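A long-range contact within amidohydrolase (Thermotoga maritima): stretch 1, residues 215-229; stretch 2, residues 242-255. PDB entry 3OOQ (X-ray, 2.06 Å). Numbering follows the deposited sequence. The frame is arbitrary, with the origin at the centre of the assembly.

Stretch 1, residues 215-229: MVLRKKIPARMHAHR
Stretch 2 (242-255) EFGFNLVIEHGTEA

Two parallel strands, 223-227 and 247-249, organise this contact, their axes 4.7 Å apart at 27°; the two stretches bury 1171 Å² in all. Stretch 1 enters as a helix ending at Leu 217. Val 216 (chi1 t) sets CG1 3.5 Å from Phe 245 CB, and Leu 217 (m, t) brings CD2 to 3.6 Å from Phe 245 CD2, compact aliphatic groups suited to packing around an aromatic ring. Water 1 donates to Val 216 O and Ile 221 O (2.8 Å each) and accepts from Asn 246 N (2.9 Å), bridging the two stretches before they pair directly. Lys 219, at phi/psi 60/25, is extended (m, t, t, t); its aliphatic part reaches Gly 244, CE 3.3 Å from Gly 244 O, while the residue stays exposed, which suits a charged end.

Pro 222 lies beside Asn 246, and the ladder then begins: Ala 223 N donates to Asn 246 O and Val 248 N to Ala 223 O, both 2.8 Å. Ala 223 pairs with Leu 247; its small CB fits 3.5 Å from Phe 245 CE1. Arg 224, paired with Val 248, folds back (m, m, m) to form a buried salt bridge with Glu 250 (m, m): NE to OE1 is 2.6 Å and NH2 to OE2 2.8 Å, so charge is matched inside the protein. Selenomethionine Met 225 (m, t) pairs with Ile 249 on the Ala 223 face, its SE 3.6 Å from Leu 247 CD1. Its N donates to Val 248 O (2.8 Å), and its O accepts from Glu 250 N (2.9 Å).

His 226 (chi1 t, chi2 -73°) pairs with Glu 250 on the Arg 224 face; its flat ring fits close beside that of His 251, CD2 to CD2 3.0 Å, planes at 81°, while its ND1 is hydrogen-bonded elsewhere in the structure. Ala 227 N donates to Glu 250 O (3.2 Å), as stretch 2 turns a corner at Glu 250. Finally, His 228 (m, chi2 -74°) hydrogen-bonds through ND1 to Thr 253 OG1 (2.6 Å), while its O accepts from Glu 254 N (2.9 Å); Arg 229, at the N-cap position before a helix, brings its CG to 3.5 Å from Glu 254 OE1.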

# COMPACT_ATOMS: atom_id res chain seq x y z
N MSE F 215 5.76 6.21 -40.75
CA MSE F 215 6.52 7.39 -41.20
C MSE F 215 8.02 7.17 -41.06
O MSE F 215 8.77 7.45 -41.99
CB MSE F 215 6.11 8.64 -40.44
CG MSE F 215 4.80 9.22 -40.89
SE MSE F 215 4.51 10.91 -39.97
CE MSE F 215 3.18 10.36 -38.60
N VAL F 216 8.41 6.66 -39.90
CA VAL F 216 9.80 6.30 -39.61
C VAL F 216 10.30 5.21 -40.56
O VAL F 216 11.38 5.35 -41.12
CB VAL F 216 10.00 5.89 -38.13
CG1 VAL F 216 11.45 5.40 -37.89
CG2 VAL F 216 9.69 7.06 -37.22
N LEU F 217 9.53 4.14 -40.75
CA LEU F 217 9.97 3.06 -41.65
C LEU F 217 10.04 3.47 -43.11
O LEU F 217 10.86 2.93 -43.86
CB LEU F 217 9.13 1.79 -41.47
CG LEU F 217 9.24 1.10 -40.10
CD1 LEU F 217 8.70 -0.32 -40.20
CD2 LEU F 217 10.69 1.07 -39.59
N ARG F 218 9.20 4.42 -43.51
CA ARG F 218 9.25 4.98 -44.87
C ARG F 218 10.26 6.10 -44.96
O ARG F 218 10.35 6.77 -45.97
CB ARG F 218 7.87 5.49 -45.29
CG ARG F 218 6.86 4.41 -45.62
CD ARG F 218 5.57 5.03 -46.15
NE ARG F 218 4.55 3.99 -46.32
CZ ARG F 218 4.46 3.17 -47.36
NH1 ARG F 218 5.33 3.25 -48.36
NH2 ARG F 218 3.51 2.23 -47.39
N LYS F 219 11.02 6.30 -43.88
CA LYS F 219 12.08 7.33 -43.82
C LYS F 219 11.61 8.77 -44.04
O LYS F 219 12.40 9.62 -44.43
CB LYS F 219 13.23 7.00 -44.77
CG LYS F 219 13.93 5.70 -44.45
CD LYS F 219 15.17 5.57 -45.30
CE LYS F 219 15.86 4.26 -45.10
NZ LYS F 219 17.24 4.29 -45.65
N LYS F 220 10.34 9.05 -43.76
CA LYS F 220 9.84 10.42 -43.83
C LYS F 220 10.44 11.26 -42.71
O LYS F 220 10.71 12.43 -42.89
CB LYS F 220 8.32 10.46 -43.79
CG LYS F 220 7.65 9.83 -45.01
CD LYS F 220 6.14 9.76 -44.79
CE LYS F 220 5.40 9.24 -46.03
NZ LYS F 220 5.99 9.78 -47.30
N ILE F 221 10.67 10.64 -41.55
CA ILE F 221 11.31 11.33 -40.43
C ILE F 221 12.29 10.38 -39.76
O ILE F 221 12.10 9.17 -39.82
CB ILE F 221 10.27 11.84 -39.37
CG1 ILE F 221 9.35 10.71 -38.89
CG2 ILE F 221 9.51 13.07 -39.91
CD1 ILE F 221 8.40 11.07 -37.68
N PRO F 222 13.34 10.94 -39.12
CA PRO F 222 14.28 10.08 -38.42
C PRO F 222 13.80 9.64 -37.02
O PRO F 222 12.98 10.32 -36.40
CB PRO F 222 15.50 10.98 -38.23
CG PRO F 222 14.92 12.39 -38.19
CD PRO F 222 13.76 12.35 -39.13
N ALA F 223 14.35 8.53 -36.56
CA ALA F 223 14.37 8.19 -35.15
C ALA F 223 15.38 9.10 -34.45
O ALA F 223 16.50 9.33 -34.94
CB ALA F 223 14.77 6.73 -34.95
N ARG F 224 14.98 9.61 -33.29
CA ARG F 224 15.86 10.39 -32.46
C ARG F 224 16.12 9.55 -31.21
O ARG F 224 15.24 9.44 -30.35
CB ARG F 224 15.23 11.75 -32.16
CG ARG F 224 14.90 12.62 -33.41
CD ARG F 224 16.16 13.00 -34.22
NE ARG F 224 17.09 13.76 -33.37
CZ ARG F 224 17.17 15.09 -33.30
NH1 ARG F 224 16.41 15.85 -34.07
NH2 ARG F 224 18.01 15.66 -32.44
N MSE F 225 17.32 8.97 -31.12
CA MSE F 225 17.58 7.87 -30.19
C MSE F 225 18.52 8.23 -29.05
O MSE F 225 19.73 8.37 -29.25
CB MSE F 225 18.09 6.64 -30.95
CG MSE F 225 17.04 6.13 -31.91
SE MSE F 225 17.64 4.68 -33.05
CE MSE F 225 16.55 3.27 -32.29
N HIS F 226 17.93 8.38 -27.87
CA HIS F 226 18.62 8.79 -26.64
C HIS F 226 19.49 7.62 -26.16
O HIS F 226 18.95 6.54 -25.88
CB HIS F 226 17.55 9.17 -25.57
CG HIS F 226 18.06 9.28 -24.16
ND1 HIS F 226 18.41 8.19 -23.39
CD2 HIS F 226 18.22 10.37 -23.37
CE1 HIS F 226 18.78 8.60 -22.18
NE2 HIS F 226 18.69 9.92 -22.15
N ALA F 227 20.80 7.83 -26.09
CA ALA F 227 21.74 6.81 -25.61
C ALA F 227 23.04 7.40 -25.10
O ALA F 227 23.63 8.27 -25.75
CB ALA F 227 22.05 5.76 -26.70
N HIS F 228 23.52 6.90 -23.96
CA HIS F 228 24.73 7.41 -23.34
C HIS F 228 25.86 6.41 -23.45
O HIS F 228 26.89 6.70 -24.05
CB HIS F 228 24.49 7.78 -21.87
CG HIS F 228 23.57 8.94 -21.68
ND1 HIS F 228 23.96 10.25 -21.93
CD2 HIS F 228 22.27 9.01 -21.27
CE1 HIS F 228 22.94 11.06 -21.68
NE2 HIS F 228 21.91 10.34 -21.29
N ARG F 229 25.68 5.23 -22.85
CA ARG F 229 26.71 4.21 -22.82
C ARG F 229 26.97 3.65 -24.23
O ARG F 229 26.05 3.54 -25.03
CB ARG F 229 26.35 3.11 -21.81
CG ARG F 229 27.56 2.41 -21.21
CD ARG F 229 27.15 1.50 -20.04
NE ARG F 229 26.38 0.36 -20.53
CZ ARG F 229 25.86 -0.60 -19.76
NH1 ARG F 229 26.03 -0.56 -18.43
NH2 ARG F 229 25.18 -1.60 -20.32
N GLU F 242 18.20 -2.99 -38.53
CA GLU F 242 17.32 -4.13 -38.63
C GLU F 242 16.04 -3.75 -39.40
O GLU F 242 15.57 -4.51 -40.23
CB GLU F 242 16.99 -4.68 -37.24
CG GLU F 242 15.89 -5.77 -37.23
CD GLU F 242 15.76 -6.46 -35.87
OE1 GLU F 242 16.66 -6.26 -35.02
OE2 GLU F 242 14.78 -7.22 -35.68
N PHE F 243 15.52 -2.56 -39.13
CA PHE F 243 14.25 -2.15 -39.67
C PHE F 243 14.38 -1.16 -40.82
O PHE F 243 13.39 -0.77 -41.39
CB PHE F 243 13.35 -1.59 -38.56
CG PHE F 243 12.89 -2.64 -37.58
CD1 PHE F 243 11.84 -3.49 -37.91
CD2 PHE F 243 13.52 -2.80 -36.34
CE1 PHE F 243 11.41 -4.48 -37.03
CE2 PHE F 243 13.09 -3.78 -35.44
CZ PHE F 243 12.04 -4.62 -35.79
N GLY F 244 15.62 -0.76 -41.13
CA GLY F 244 15.91 0.18 -42.22
C GLY F 244 15.36 1.58 -42.02
O GLY F 244 14.73 2.12 -42.92
N PHE F 245 15.56 2.17 -40.85
CA PHE F 245 15.20 3.58 -40.68
C PHE F 245 16.39 4.51 -40.41
O PHE F 245 17.48 4.05 -40.05
CB PHE F 245 14.05 3.77 -39.67
CG PHE F 245 14.31 3.21 -38.27
CD1 PHE F 245 15.05 3.93 -37.34
CD2 PHE F 245 13.74 2.01 -37.88
CE1 PHE F 245 15.23 3.46 -36.05
CE2 PHE F 245 13.93 1.52 -36.58
CZ PHE F 245 14.67 2.25 -35.67
N ASN F 246 16.18 5.81 -40.61
CA ASN F 246 17.19 6.82 -40.30
C ASN F 246 17.23 7.15 -38.84
O ASN F 246 16.20 7.19 -38.19
CB ASN F 246 16.93 8.11 -41.09
CG ASN F 246 17.07 7.91 -42.58
OD1 ASN F 246 17.92 7.18 -43.01
ND2 ASN F 246 16.20 8.54 -43.37
N LEU F 247 18.43 7.41 -38.32
CA LEU F 247 18.57 7.76 -36.92
C LEU F 247 19.50 8.92 -36.67
O LEU F 247 20.40 9.21 -37.46
CB LEU F 247 19.02 6.55 -36.06
CG LEU F 247 20.50 6.16 -35.92
CD1 LEU F 247 20.79 5.47 -34.61
CD2 LEU F 247 20.92 5.25 -37.06
N VAL F 248 19.26 9.55 -35.54
CA VAL F 248 20.17 10.49 -34.92
C VAL F 248 20.38 9.95 -33.50
O VAL F 248 19.45 9.48 -32.86
CB VAL F 248 19.53 11.92 -34.87
CG1 VAL F 248 20.42 12.90 -34.15
CG2 VAL F 248 19.21 12.44 -36.30
N ILE F 249 21.61 10.02 -33.02
CA ILE F 249 21.89 9.67 -31.63
C ILE F 249 21.82 10.93 -30.77
O ILE F 249 22.45 11.94 -31.10
CB ILE F 249 23.29 9.05 -31.51
CG1 ILE F 249 23.39 7.74 -32.30
CG2 ILE F 249 23.65 8.85 -30.05
CD1 ILE F 249 22.63 6.54 -31.66
N GLU F 250 21.02 10.88 -29.69
CA GLU F 250 20.91 12.00 -28.76
C GLU F 250 21.84 11.78 -27.57
O GLU F 250 21.89 10.68 -27.02
CB GLU F 250 19.48 12.17 -28.23
CG GLU F 250 18.36 11.99 -29.22
CD GLU F 250 18.50 12.88 -30.45
OE1 GLU F 250 18.22 12.37 -31.55
OE2 GLU F 250 18.89 14.07 -30.32
N HIS F 251 22.53 12.85 -27.17
CA HIS F 251 23.55 12.85 -26.10
C HIS F 251 24.83 12.12 -26.53
O HIS F 251 25.90 12.74 -26.62
CB HIS F 251 23.03 12.31 -24.77
CG HIS F 251 21.66 12.79 -24.41
ND1 HIS F 251 21.40 14.11 -24.09
CD2 HIS F 251 20.48 12.13 -24.32
CE1 HIS F 251 20.11 14.24 -23.82
NE2 HIS F 251 19.53 13.06 -23.94
N GLY F 252 24.73 10.81 -26.78
CA GLY F 252 25.87 10.03 -27.27
C GLY F 252 27.11 10.21 -26.41
O GLY F 252 28.23 10.35 -26.91
N THR F 253 26.89 10.19 -25.10
CA THR F 253 27.94 10.47 -24.12
C THR F 253 29.25 9.71 -24.39
O THR F 253 30.32 10.30 -24.29
CB THR F 253 27.39 10.19 -22.70
OG1 THR F 253 26.37 11.15 -22.42
CG2 THR F 253 28.47 10.31 -21.64
N GLU F 254 29.15 8.43 -24.76
CA GLU F 254 30.32 7.61 -25.05
C GLU F 254 30.57 7.38 -26.54
O GLU F 254 31.32 6.47 -26.91
CB GLU F 254 30.24 6.27 -24.31
CG GLU F 254 30.24 6.43 -22.80
CD GLU F 254 30.46 5.12 -22.06
OE1 GLU F 254 30.31 4.03 -22.66
OE2 GLU F 254 30.80 5.20 -20.86
N ALA F 255 29.95 8.22 -27.39
CA ALA F 255 30.12 8.12 -28.85
C ALA F 255 31.60 8.20 -29.26
O ALA F 255 32.01 7.59 -30.25
CB ALA F 255 29.30 9.21 -29.58
O HOH W 1 13.60 7.06 -40.76
O HOH W 2 11.99 0.59 -43.66
O HOH W 3 14.34 10.50 -42.14